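Local coordinates for protein toxin of toxin-antitoxin system (Rickettsia felis, PDB 3ZVK) that acts as a ribonuclease with a magnesium cofactor that cleaves single-stranded RNA, the growth-inhibiting toxin of a type II toxin-antitoxin pair held by its antitoxin VapB2, at residues A[41-46]-A[95-100]; A[82-87]-A[101-106]; A[69-74]-A[107-112]; A[11-16]-A[62-67]. The protein carries 1 engineered substitution. One frame throughout, in Å; residues are numbered along the deposited sequence.

Interaction 1 (A[41-46]-A[95-100]); sequences LAELQY and IGNNDL
Glu43 on helix 38-50 and Asn98, in the first turn of helix 97-109, reach across to each other, and the carboxylate of one takes the amide of the other. Followed outward, the glutamate leaves its helix with CB aimed at the 95-100 segment. CG stands anti to the carbonyl carbon, and a bend at the next torsion (chi2 -73°) turns the carboxylate. CD lies 3.7 Å from ND2 of Asn98, and OE2 does the touching: Asn98 ND2 donates to Glu43 OE2 at 2.5 Å, a length so short that it should be read with caution. The donor comes almost head-on to OE2, but the N-H...O angle is a modest 142° and OE2 is tilted out of the amide plane, so the bond is not straight; carboxylate and amide planes stand 74° apart. Asn98 CB also lies 3.4 Å from Glu43 OE2. The other oxygen, OE1, turns to different chains, forming a salt bridge with Arg85 of the second toxin subunit and a hydrogen bond with Tyr76 of a VapB chain. Asn97 instead folds back into an Asx turn, its OD1 accepting from Asp99 N at 3.2 Å. If the short bond is real, the asparagine amide would help orient the buried glutamate near the predicted magnesium site, where Gly6 is an engineered residue.

Interaction 2 (A[82-87]-A[101-106]); sequences GELRTE and LIASHA
Leu84 projects from helix 75-90 onto the flank of helix 97-109, meeting Ala103 and Ser104 in an ordinary helix-helix packing within the alpha/beta PIN domain. The two helices follow one another in the chain, and their backbones come within 7.2 Å between Leu84 CA and Ser104 CA, a close approach made possible by the small residues on the receiving side.

The apolar part rests on a single methyl. CG of Leu84 is trans to the backbone N (chi1 179°), which carries the branch outward so that CD2 reaches the neighbouring helix. There Leu84 CD2 lies 4.0 Å from Ala103 CB, a relaxed van der Waals contact. Leucine suits the place because its forked end can serve more than one neighbour: the same side chain also packs on Leu100 and Ile107 of helix 97-109 and on Pro125.

The polar atom at the interface is satisfied within its own helix. Ser104 OG is 4.0 Å from Leu84 CD2, yet it is hydrogen-bonded to the carbonyl of Leu100 one turn earlier, so a buried hydroxyl can border a methyl without losing its partner. Away from this contact, helix 75-90 meets the second subunit: Arg85 makes a cation-pi contact with Tyr46 of that subunit, and Gly82 O and Thr86 OG1 both hydrogen-bond to its Ser49 OG. The pair is also joined internally, Thr86 OG1 donating to Gly82 O at 2.9 Å, nearly along the C=O axis, while Thr86 N bonds to Gly82 O at 3.3 Å.

Interaction 3 (A[69-74]-A[107-112]); sequences EIIDFS and IAENAT
Ile71 and Glu109 are brought together by how each chain is turned. In Ile71 a chi1 of -54° sets CG2 on the far side of CB from the backbone N and leaves it as the branch that faces helix 97-109. Glu109 answers by bending at its second torsion (chi2 -62°), which folds the carboxylate sharply instead of letting the chain run straight out. The two side chains then run antiparallel alongside one another, with Ile71 CG2 3.5 Å from Glu109 OE2 and 4.1 Å from Glu109 CD. This is a methyl lying against a carboxylate oxygen, contact without a polar bond. The acid finds its polar partners nearby: OE1 makes a salt bridge with Lys76, and OE2 a weak hydrogen bond with His105. Ser74 OG is 4.4 Å from Glu109 OE2, too far to bond.

In the parallel sheet of this PIN domain, strand 69-71 is an outermost strand within the chain, paired with strand 33-37, and the contact places it and the loop beyond beside the last turn of the helix. That turn ends in a Schellman motif. Asn110 takes a left-handed conformation (phi 57°), which asparagine adopts more readily than most residues, and Asn110 N bonds to Ile107 O at 3.1 Å. The wider bond of the motif probably runs from Ala111 N to Ala106 O. The chain can then turn into strand 112-115, while Ala111 packs its small side chain on Ile2 and Met4 of strand 2-5.

Interaction 4 (A[11-16]-A[62-67]); sequences VYAINK and DIFLSR
Phe64 is the bulky member of this contact between helix 54-65 and helix 7-16, and it presses into the neighbouring helix beside Ala13 and Ile14. Its CG is trans to the backbone N (chi1 -175°), which swings the ring across the gap. The tightest point is Ala13 CB against Phe64 CE1 at 3.5 Å, with Phe64 CZ 4.0 Å from the same Ala13 CB; a side chain of one carbon leaves room for the ring to come so near. Ile14 takes the inner end of the phenylalanine. The isoleucine branch runs roughly perpendicular to the phenylalanine side chain, Ile14 CG1 lying 3.9 Å from Phe64 CG and Ile14 CD1 4.1 Å from Phe64 CD2. Both neighbours approach the ring obliquely, and the contacts are van der Waals. The helices are close, 7.2 Å from Ile14 CA to Phe64 CA.

The other side of helix 7-16 is looser. There Lys16 is exposed, and its CG lies over one face of the partly exposed Tyr12 ring, offset toward the rim. In the opposite segment Ser66 turns back to its own chain, Ser66 OG donating to Ile63 O at 2.6 Å. VapB chains border the surroundings: Ile14 also packs on Phe77 of one, and Ile63 on Ile56 of another. Between the side chains of Ala13, Ile14 and Phe64 the contact is purely apolar, an alanine methyl and an isoleucine branch against an aromatic ring; the directional link between the helices comes from Lys60 NZ, which hydrogen-bonds to Ile14 O.

Overall arrangement
All four contacts lie within one PIN domain, and three share helix 97-109: interaction 1 uses its start, interaction 2 its middle and interaction 3 its end, with centres 12 to 14 Å apart. Interaction 4 binds helix 7-16 to helix 54-65 on the far side of the chain's centre from interaction 2, 25 Å away centre to centre. Along the chain it closes before interactions 2 and 3 open, while interaction 1 alternates with each of the others. Helix 38-50 bridges the groups, Leu44 packing on Val11 and Leu41 on Leu65. Three contacts thus join helices, interaction 3 sets helix 97-109 against the edge strand, and interactions 1, 2 and 3 all border the second toxin subunit.

Interaction 1 (A[41-46]-A[95-100])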
loop_
_atom_site.group_PDB
_atom_site.type_symbol
_atom_site.label_atom_id
_atom_site.label_comp_id
_atom_site.label_asym_id
_atom_site.label_seq_id
_atom_site.Cartn_x
_atom_site.Cartn_y
_atom_site.Cartn_z
ATOM N N LEU A 41 -11.606 -0.233 24.138
ATOM C CA LEU A 41 -12.642 -0.583 23.155
ATOM C C LEU A 41 -12.790 -2.084 22.971
ATOM O O LEU A 41 -13.918 -2.576 22.861
ATOM C CB LEU A 41 -12.457 0.162 21.826
ATOM C CG LEU A 41 -13.582 -0.002 20.814
ATOM C CD1 LEU A 41 -14.970 0.456 21.376
ATOM C CD2 LEU A 41 -13.195 0.538 19.452
ATOM N N ALA A 42 -11.663 -2.826 23.036
ATOM C CA ALA A 42 -11.659 -4.289 22.968
ATOM C C ALA A 42 -12.488 -4.826 24.135
ATOM O O ALA A 42 -13.354 -5.677 23.932
ATOM C CB ALA A 42 -10.241 -4.813 23.041
ATOM N N GLU A 43 -12.269 -4.284 25.352
ATOM C CA GLU A 43 -13.001 -4.680 26.553
ATOM C C GLU A 43 -14.493 -4.328 26.459
ATOM O O GLU A 43 -15.333 -5.148 26.809
ATOM C CB GLU A 43 -12.373 -4.052 27.805
ATOM C CG GLU A 43 -10.966 -4.533 28.132
ATOM C CD GLU A 43 -10.808 -5.937 28.681
ATOM O OE1 GLU A 43 -11.718 -6.423 29.390
ATOM O OE2 GLU A 43 -9.772 -6.565 28.382
ATOM N N LEU A 44 -14.817 -3.142 25.958
ATOM C CA LEU A 44 -16.202 -2.682 25.795
ATOM C C LEU A 44 -16.954 -3.510 24.737
ATOM O O LEU A 44 -18.100 -3.893 24.946
ATOM C CB LEU A 44 -16.250 -1.164 25.492
ATOM C CG LEU A 44 -15.697 -0.213 26.573
ATOM C CD1 LEU A 44 -15.672 1.200 26.040
ATOM C CD2 LEU A 44 -16.481 -0.314 27.928
ATOM N N GLN A 45 -16.281 -3.847 23.628
ATOM C CA GLN A 45 -16.847 -4.726 22.590
ATOM C C GLN A 45 -17.102 -6.156 23.133
ATOM O O GLN A 45 -18.119 -6.772 22.807
ATOM C CB GLN A 45 -15.969 -4.739 21.334
ATOM C CG GLN A 45 -16.173 -3.513 20.409
ATOM C CD GLN A 45 -17.571 -3.389 19.813
ATOM O OE1 GLN A 45 -18.010 -2.320 19.475
ATOM N NE2 GLN A 45 -18.338 -4.466 19.716
ATOM N N TYR A 46 -16.232 -6.641 24.021
ATOM C CA TYR A 46 -16.450 -7.911 24.715
ATOM C C TYR A 46 -17.698 -7.830 25.630
ATOM O O TYR A 46 -18.465 -8.786 25.691
ATOM C CB TYR A 46 -15.194 -8.339 25.510
ATOM C CG TYR A 46 -15.442 -9.323 26.622
ATOM C CD1 TYR A 46 -15.828 -10.639 26.349
ATOM C CD2 TYR A 46 -15.258 -8.956 27.959
ATOM C CE1 TYR A 46 -16.027 -11.566 27.380
ATOM C CE2 TYR A 46 -15.437 -9.883 28.997
ATOM C CZ TYR A 46 -15.802 -11.190 28.698
ATOM O OH TYR A 46 -15.968 -12.109 29.713
ATOM N N ILE A 95 -1.180 -5.385 38.404
ATOM C CA ILE A 95 -2.191 -4.573 37.714
ATOM C C ILE A 95 -2.211 -5.247 36.354
ATOM O O ILE A 95 -1.783 -4.679 35.340
ATOM C CB ILE A 95 -1.894 -3.037 37.690
ATOM C CG1 ILE A 95 -1.952 -2.416 39.116
ATOM C CG2 ILE A 95 -2.837 -2.278 36.731
ATOM C CD1 ILE A 95 -3.324 -2.571 39.924
ATOM N N GLY A 96 -2.622 -6.511 36.394
ATOM C CA GLY A 96 -2.628 -7.426 35.273
ATOM C C GLY A 96 -3.339 -7.017 34.003
ATOM O O GLY A 96 -3.893 -5.918 33.879
ATOM N N ASN A 97 -3.250 -7.932 33.033
ATOM C CA ASN A 97 -3.885 -7.945 31.733
ATOM C C ASN A 97 -3.800 -6.677 30.870
ATOM O O ASN A 97 -2.715 -6.141 30.550
ATOM C CB ASN A 97 -5.342 -8.546 31.851
ATOM C CG ASN A 97 -6.533 -7.633 32.167
ATOM O OD1 ASN A 97 -6.430 -6.586 32.809
ATOM N ND2 ASN A 97 -7.706 -8.008 31.673
ATOM N N ASN A 98 -4.986 -6.238 30.478
ATOM C CA ASN A 98 -5.259 -5.121 29.656
ATOM C C ASN A 98 -5.055 -3.819 30.389
ATOM O O ASN A 98 -4.577 -2.873 29.758
ATOM C CB ASN A 98 -6.604 -5.343 28.975
ATOM C CG ASN A 98 -6.457 -6.517 28.035
ATOM O OD1 ASN A 98 -5.366 -7.051 27.906
ATOM N ND2 ASN A 98 -7.503 -6.963 27.353
ATOM N N ASP A 99 -5.269 -3.789 31.717
ATOM C CA ASP A 99 -5.008 -2.580 32.513
ATOM C C ASP A 99 -3.541 -2.131 32.449
ATOM O O ASP A 99 -3.277 -0.939 32.334
ATOM C CB ASP A 99 -5.592 -2.658 33.928
ATOM C CG ASP A 99 -7.109 -2.512 33.948
ATOM O OD1 ASP A 99 -7.692 -2.187 32.887
ATOM O OD2 ASP A 99 -7.712 -2.687 35.027
ATOM N N LEU A 100 -2.606 -3.098 32.375
ATOM C CA LEU A 100 -1.181 -2.844 32.155
ATOM C C LEU A 100 -0.973 -2.198 30.726
ATOM O O LEU A 100 -0.245 -1.215 30.600
ATOM C CB LEU A 100 -0.415 -4.170 32.271
ATOM C CG LEU A 100 0.966 -4.184 32.931
ATOM C CD1 LEU A 100 1.132 -3.088 33.943
ATOM C CD2 LEU A 100 1.201 -5.497 33.652
#

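Interaction 2 (A[82-87]-A[101-106])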
loop_
_atom_site.group_PDB
_atom_site.type_symbol
_atom_site.label_atom_id
_atom_site.label_comp_id
_atom_site.label_asym_id
_atom_site.label_seq_id
_atom_site.Cartn_x
_atom_site.Cartn_y
_atom_site.Cartn_z
ATOM N N GLY A 82 6.796 -2.795 28.556
ATOM C CA GLY A 82 7.882 -3.676 28.959
ATOM C C GLY A 82 8.529 -3.243 30.252
ATOM O O GLY A 82 8.759 -4.075 31.132
ATOM N N GLU A 83 8.789 -1.927 30.380
ATOM C CA GLU A 83 9.406 -1.322 31.564
ATOM C C GLU A 83 8.478 -1.358 32.783
ATOM O O GLU A 83 8.924 -1.709 33.872
ATOM C CB GLU A 83 9.869 0.117 31.258
ATOM C CG GLU A 83 11.063 0.194 30.325
ATOM C CD GLU A 83 12.391 -0.225 30.930
ATOM O OE1 GLU A 83 12.991 0.592 31.666
ATOM O OE2 GLU A 83 12.843 -1.359 30.652
ATOM N N LEU A 84 7.202 -1.009 32.592
ATOM C CA LEU A 84 6.174 -0.990 33.628
ATOM C C LEU A 84 5.878 -2.399 34.183
ATOM O O LEU A 84 5.865 -2.585 35.402
ATOM C CB LEU A 84 4.893 -0.300 33.094
ATOM C CG LEU A 84 3.680 -0.205 34.032
ATOM C CD1 LEU A 84 4.024 0.537 35.318
ATOM C CD2 LEU A 84 2.505 0.464 33.341
ATOM N N ARG A 85 5.673 -3.389 33.296
ATOM C CA ARG A 85 5.392 -4.769 33.693
ATOM C C ARG A 85 6.523 -5.345 34.529
ATOM O O ARG A 85 6.262 -5.952 35.570
ATOM C CB ARG A 85 5.090 -5.654 32.467
ATOM C CG ARG A 85 4.525 -6.994 32.885
ATOM C CD ARG A 85 3.961 -7.785 31.748
ATOM N NE ARG A 85 3.921 -9.199 32.101
ATOM C CZ ARG A 85 3.606 -10.174 31.265
ATOM N NH1 ARG A 85 3.301 -9.906 30.006
ATOM N NH2 ARG A 85 3.631 -11.430 31.671
ATOM N N THR A 86 7.781 -5.131 34.088
ATOM C CA THR A 86 8.984 -5.597 34.782
ATOM C C THR A 86 9.084 -4.970 36.174
ATOM O O THR A 86 9.329 -5.690 37.141
ATOM C CB THR A 86 10.225 -5.336 33.917
ATOM O OG1 THR A 86 10.076 -6.066 32.702
ATOM C CG2 THR A 86 11.529 -5.741 34.600
ATOM N N GLU A 87 8.896 -3.633 36.268
ATOM C CA GLU A 87 8.955 -2.891 37.527
ATOM C C GLU A 87 7.883 -3.362 38.516
ATOM O O GLU A 87 8.203 -3.623 39.671
ATOM C CB GLU A 87 8.858 -1.379 37.284
ATOM C CG GLU A 87 9.231 -0.565 38.517
ATOM C CD GLU A 87 9.158 0.948 38.419
ATOM O OE1 GLU A 87 8.856 1.477 37.321
ATOM O OE2 GLU A 87 9.392 1.606 39.460
ATOM N N LEU A 101 -1.673 -2.711 29.692
ATOM C CA LEU A 101 -1.611 -2.193 28.323
ATOM C C LEU A 101 -2.212 -0.788 28.262
ATOM O O LEU A 101 -1.632 0.107 27.648
ATOM C CB LEU A 101 -2.334 -3.136 27.324
ATOM C CG LEU A 101 -1.610 -4.453 26.956
ATOM C CD1 LEU A 101 -2.542 -5.426 26.311
ATOM C CD2 LEU A 101 -0.494 -4.211 25.974
ATOM N N ILE A 102 -3.373 -0.611 28.925
ATOM C CA ILE A 102 -4.120 0.636 29.031
ATOM C C ILE A 102 -3.256 1.715 29.675
ATOM O O ILE A 102 -3.199 2.813 29.128
ATOM C CB ILE A 102 -5.493 0.404 29.751
ATOM C CG1 ILE A 102 -6.454 -0.362 28.809
ATOM C CG2 ILE A 102 -6.143 1.731 30.198
ATOM C CD1 ILE A 102 -7.411 -1.362 29.517
ATOM N N ALA A 103 -2.578 1.395 30.806
ATOM C CA ALA A 103 -1.701 2.295 31.573
ATOM C C ALA A 103 -0.484 2.698 30.752
ATOM O O ALA A 103 -0.160 3.887 30.694
ATOM C CB ALA A 103 -1.277 1.636 32.886
ATOM N N SER A 104 0.138 1.715 30.064
ATOM C CA SER A 104 1.300 1.882 29.166
ATOM C C SER A 104 0.988 2.896 28.079
ATOM O O SER A 104 1.839 3.701 27.724
ATOM C CB SER A 104 1.631 0.559 28.474
ATOM O OG SER A 104 2.010 -0.399 29.443
ATOM N N HIS A 105 -0.234 2.798 27.526
ATOM C CA HIS A 105 -0.779 3.626 26.457
ATOM C C HIS A 105 -0.914 5.074 26.915
ATOM O O HIS A 105 -0.463 5.953 26.190
ATOM C CB HIS A 105 -2.110 3.056 25.925
ATOM C CG HIS A 105 -2.450 3.521 24.544
ATOM N ND1 HIS A 105 -3.544 3.030 23.876
ATOM C CD2 HIS A 105 -1.838 4.433 23.757
ATOM C CE1 HIS A 105 -3.556 3.634 22.703
ATOM N NE2 HIS A 105 -2.540 4.471 22.581
ATOM N N ALA A 106 -1.478 5.325 28.127
ATOM C CA ALA A 106 -1.581 6.678 28.686
ATOM C C ALA A 106 -0.171 7.254 28.909
ATOM O O ALA A 106 0.071 8.403 28.545
ATOM C CB ALA A 106 -2.373 6.667 29.990
#

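Interaction 3 (A[69-74]-A[107-112])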
loop_
_atom_site.group_PDB
_atom_site.type_symbol
_atom_site.label_atom_id
_atom_site.label_comp_id
_atom_site.label_asym_id
_atom_site.label_seq_id
_atom_site.Cartn_x
_atom_site.Cartn_y
_atom_site.Cartn_z
ATOM N N GLU A 69 -12.158 10.083 20.856
ATOM C CA GLU A 69 -11.167 9.713 19.868
ATOM C C GLU A 69 -10.683 8.308 20.288
ATOM O O GLU A 69 -10.331 8.099 21.447
ATOM C CB GLU A 69 -10.001 10.699 19.899
ATOM C CG GLU A 69 -8.968 10.467 18.794
ATOM C CD GLU A 69 -7.896 11.540 18.667
ATOM O OE1 GLU A 69 -8.239 12.742 18.750
ATOM O OE2 GLU A 69 -6.714 11.179 18.460
ATOM N N ILE A 70 -10.729 7.330 19.377
ATOM C CA ILE A 70 -10.227 5.967 19.650
ATOM C C ILE A 70 -8.763 5.931 19.189
ATOM O O ILE A 70 -8.487 6.155 18.012
ATOM C CB ILE A 70 -11.107 4.860 19.011
ATOM C CG1 ILE A 70 -12.591 5.071 19.395
ATOM C CG2 ILE A 70 -10.606 3.458 19.437
ATOM C CD1 ILE A 70 -13.530 4.634 18.333
ATOM N N ILE A 71 -7.832 5.759 20.133
ATOM C CA ILE A 71 -6.403 5.767 19.825
ATOM C C ILE A 71 -5.898 4.341 19.736
ATOM O O ILE A 71 -6.067 3.576 20.678
ATOM C CB ILE A 71 -5.565 6.642 20.813
ATOM C CG1 ILE A 71 -6.121 8.095 20.908
ATOM C CG2 ILE A 71 -4.060 6.636 20.429
ATOM C CD1 ILE A 71 -5.437 8.984 21.942
ATOM N N ASP A 72 -5.285 3.989 18.602
ATOM C CA ASP A 72 -4.721 2.664 18.354
ATOM C C ASP A 72 -3.509 2.386 19.252
ATOM O O ASP A 72 -2.713 3.299 19.511
ATOM C CB ASP A 72 -4.341 2.518 16.867
ATOM C CG ASP A 72 -5.537 2.570 15.907
ATOM O OD1 ASP A 72 -6.718 2.417 16.385
ATOM O OD2 ASP A 72 -5.306 2.783 14.677
ATOM N N PHE A 73 -3.395 1.140 19.764
ATOM C CA PHE A 73 -2.249 0.775 20.600
ATOM C C PHE A 73 -1.077 0.595 19.626
ATOM O O PHE A 73 -1.056 -0.335 18.824
ATOM C CB PHE A 73 -2.530 -0.477 21.433
ATOM C CG PHE A 73 -1.399 -0.825 22.362
ATOM C CD1 PHE A 73 -1.324 -0.264 23.625
ATOM C CD2 PHE A 73 -0.385 -1.706 21.961
ATOM C CE1 PHE A 73 -0.259 -0.579 24.491
ATOM C CE2 PHE A 73 0.682 -2.013 22.815
ATOM C CZ PHE A 73 0.747 -1.438 24.075
ATOM N N SER A 74 -0.161 1.547 19.647
ATOM C CA SER A 74 0.969 1.639 18.718
ATOM C C SER A 74 2.297 1.140 19.239
ATOM O O SER A 74 2.438 0.927 20.418
ATOM C CB SER A 74 1.116 3.081 18.245
ATOM O OG SER A 74 1.200 3.919 19.390
ATOM N N ILE A 107 0.773 6.442 29.435
ATOM C CA ILE A 107 2.153 6.861 29.662
ATOM C C ILE A 107 2.791 7.272 28.332
ATOM O O ILE A 107 3.359 8.361 28.240
ATOM C CB ILE A 107 2.988 5.793 30.452
ATOM C CG1 ILE A 107 2.503 5.622 31.889
ATOM C CG2 ILE A 107 4.484 6.155 30.476
ATOM C CD1 ILE A 107 2.883 4.298 32.582
ATOM N N ALA A 108 2.664 6.423 27.298
ATOM C CA ALA A 108 3.217 6.666 25.962
ATOM C C ALA A 108 2.642 7.897 25.258
ATOM O O ALA A 108 3.356 8.531 24.472
ATOM C CB ALA A 108 3.037 5.450 25.098
ATOM N N GLU A 109 1.365 8.240 25.537
ATOM C CA GLU A 109 0.698 9.415 24.959
ATOM C C GLU A 109 0.862 10.675 25.843
ATOM O O GLU A 109 0.444 11.765 25.454
ATOM C CB GLU A 109 -0.809 9.123 24.727
ATOM C CG GLU A 109 -1.141 8.028 23.716
ATOM C CD GLU A 109 -0.732 8.186 22.265
ATOM O OE1 GLU A 109 -0.335 9.302 21.870
ATOM O OE2 GLU A 109 -0.829 7.190 21.510
ATOM N N ASN A 110 1.465 10.511 27.032
ATOM C CA ASN A 110 1.643 11.549 28.058
ATOM C C ASN A 110 0.277 12.116 28.457
ATOM O O ASN A 110 0.077 13.316 28.541
ATOM C CB ASN A 110 2.648 12.628 27.640
ATOM C CG ASN A 110 3.424 13.103 28.825
ATOM O OD1 ASN A 110 2.911 13.828 29.694
ATOM N ND2 ASN A 110 4.648 12.599 28.946
ATOM N N ALA A 111 -0.665 11.212 28.669
ATOM C CA ALA A 111 -2.054 11.489 28.970
ATOM C C ALA A 111 -2.396 11.274 30.443
ATOM O O ALA A 111 -1.709 10.532 31.140
ATOM C CB ALA A 111 -2.935 10.582 28.099
ATOM N N THR A 112 -3.503 11.875 30.885
ATOM C CA THR A 112 -4.062 11.670 32.212
ATOM C C THR A 112 -5.014 10.486 32.066
ATOM O O THR A 112 -5.918 10.502 31.199
ATOM C CB THR A 112 -4.806 12.903 32.699
ATOM O OG1 THR A 112 -3.891 13.992 32.837
ATOM C CG2 THR A 112 -5.501 12.667 34.019
#

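Interaction 4 (A[11-16]-A[62-67])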
loop_
_atom_site.group_PDB
_atom_site.type_symbol
_atom_site.label_atom_id
_atom_site.label_comp_id
_atom_site.label_asym_id
_atom_site.label_seq_id
_atom_site.Cartn_x
_atom_site.Cartn_y
_atom_site.Cartn_z
ATOM N N VAL A 11 -17.542 1.784 31.395
ATOM C CA VAL A 11 -18.602 0.864 31.815
ATOM C C VAL A 11 -19.623 1.575 32.747
ATOM O O VAL A 11 -20.829 1.480 32.509
ATOM C CB VAL A 11 -18.046 -0.452 32.421
ATOM C CG1 VAL A 11 -19.176 -1.323 33.006
ATOM C CG2 VAL A 11 -17.284 -1.259 31.366
ATOM N N TYR A 12 -19.134 2.343 33.743
ATOM C CA TYR A 12 -19.989 3.120 34.660
ATOM C C TYR A 12 -20.756 4.210 33.943
ATOM O O TYR A 12 -21.915 4.427 34.268
ATOM C CB TYR A 12 -19.191 3.698 35.847
ATOM C CG TYR A 12 -20.054 4.027 37.040
ATOM C CD1 TYR A 12 -20.488 3.027 37.913
ATOM C CD2 TYR A 12 -20.426 5.341 37.313
ATOM C CE1 TYR A 12 -21.285 3.326 39.018
ATOM C CE2 TYR A 12 -21.251 5.647 38.392
ATOM C CZ TYR A 12 -21.684 4.635 39.239
ATOM O OH TYR A 12 -22.486 4.935 40.314
ATOM N N ALA A 13 -20.134 4.864 32.952
ATOM C CA ALA A 13 -20.758 5.907 32.146
ATOM C C ALA A 13 -21.941 5.348 31.342
ATOM O O ALA A 13 -23.021 5.939 31.348
ATOM C CB ALA A 13 -19.733 6.524 31.206
ATOM N N ILE A 14 -21.739 4.198 30.672
ATOM C CA ILE A 14 -22.767 3.525 29.863
ATOM C C ILE A 14 -23.887 2.965 30.730
ATOM O O ILE A 14 -25.056 3.228 30.463
ATOM C CB ILE A 14 -22.159 2.486 28.864
ATOM C CG1 ILE A 14 -21.195 3.154 27.869
ATOM C CG2 ILE A 14 -23.249 1.695 28.119
ATOM C CD1 ILE A 14 -20.228 2.195 27.209
ATOM N N ASN A 15 -23.534 2.229 31.782
ATOM C CA ASN A 15 -24.519 1.641 32.665
ATOM C C ASN A 15 -25.252 2.618 33.549
ATOM O O ASN A 15 -26.482 2.577 33.586
ATOM C CB ASN A 15 -23.908 0.515 33.501
ATOM C CG ASN A 15 -23.565 -0.732 32.729
ATOM O OD1 ASN A 15 -24.146 -1.034 31.678
ATOM N ND2 ASN A 15 -22.630 -1.496 33.250
ATOM N N LYS A 16 -24.518 3.476 34.280
ATOM C CA LYS A 16 -25.105 4.391 35.281
ATOM C C LYS A 16 -25.265 5.847 34.874
ATOM O O LYS A 16 -25.940 6.579 35.584
ATOM C CB LYS A 16 -24.403 4.259 36.648
ATOM C CG LYS A 16 -24.210 2.794 37.085
ATOM C CD LYS A 16 -25.063 2.357 38.251
ATOM C CE LYS A 16 -25.241 0.846 38.214
ATOM N NZ LYS A 16 -26.676 0.476 38.056
ATOM N N ASP A 62 -21.969 2.887 20.824
ATOM C CA ASP A 62 -21.794 3.727 19.625
ATOM C C ASP A 62 -22.028 5.218 19.941
ATOM O O ASP A 62 -21.251 6.059 19.486
ATOM C CB ASP A 62 -22.707 3.269 18.466
ATOM C CG ASP A 62 -22.447 1.876 17.900
ATOM O OD1 ASP A 62 -21.380 1.294 18.206
ATOM O OD2 ASP A 62 -23.317 1.367 17.135
ATOM N N ILE A 63 -23.069 5.528 20.761
ATOM C CA ILE A 63 -23.424 6.875 21.221
ATOM C C ILE A 63 -22.310 7.450 22.113
ATOM O O ILE A 63 -21.916 8.612 21.960
ATOM C CB ILE A 63 -24.805 6.851 21.914
ATOM C CG1 ILE A 63 -25.911 6.698 20.852
ATOM C CG2 ILE A 63 -25.049 8.111 22.717
ATOM C CD1 ILE A 63 -27.195 6.174 21.371
ATOM N N PHE A 64 -21.785 6.618 23.005
ATOM C CA PHE A 64 -20.712 6.962 23.930
ATOM C C PHE A 64 -19.432 7.352 23.182
ATOM O O PHE A 64 -18.793 8.350 23.543
ATOM C CB PHE A 64 -20.480 5.799 24.935
ATOM C CG PHE A 64 -19.466 6.107 26.006
ATOM C CD1 PHE A 64 -19.735 7.035 26.995
ATOM C CD2 PHE A 64 -18.208 5.537 25.971
ATOM C CE1 PHE A 64 -18.753 7.390 27.927
ATOM C CE2 PHE A 64 -17.247 5.859 26.931
ATOM C CZ PHE A 64 -17.520 6.795 27.891
ATOM N N LEU A 65 -19.112 6.622 22.098
ATOM C CA LEU A 65 -17.915 6.832 21.282
ATOM C C LEU A 65 -17.992 8.033 20.355
ATOM O O LEU A 65 -16.941 8.520 19.923
ATOM C CB LEU A 65 -17.585 5.572 20.441
ATOM C CG LEU A 65 -17.365 4.241 21.148
ATOM C CD1 LEU A 65 -17.318 3.099 20.153
ATOM C CD2 LEU A 65 -16.126 4.263 22.005
ATOM N N SER A 66 -19.217 8.511 20.040
ATOM C CA SER A 66 -19.423 9.653 19.152
ATOM C C SER A 66 -18.617 10.917 19.456
ATOM O O SER A 66 -18.243 11.606 18.499
ATOM C CB SER A 66 -20.904 9.960 18.970
ATOM O OG SER A 66 -21.477 10.480 20.145
ATOM N N ARG A 67 -18.333 11.247 20.752
ATOM C CA ARG A 67 -17.562 12.467 21.065
ATOM C C ARG A 67 -16.143 12.180 21.607
ATOM O O ARG A 67 -15.443 13.101 22.021
ATOM C CB ARG A 67 -18.365 13.451 21.918
ATOM C CG ARG A 67 -19.723 13.773 21.317
ATOM C CD ARG A 67 -20.448 14.943 21.965
ATOM N NE ARG A 67 -19.756 16.231 21.800
ATOM C CZ ARG A 67 -19.722 16.932 20.673
ATOM N NH1 ARG A 67 -20.332 16.483 19.589
ATOM N NH2 ARG A 67 -19.067 18.078 20.618
#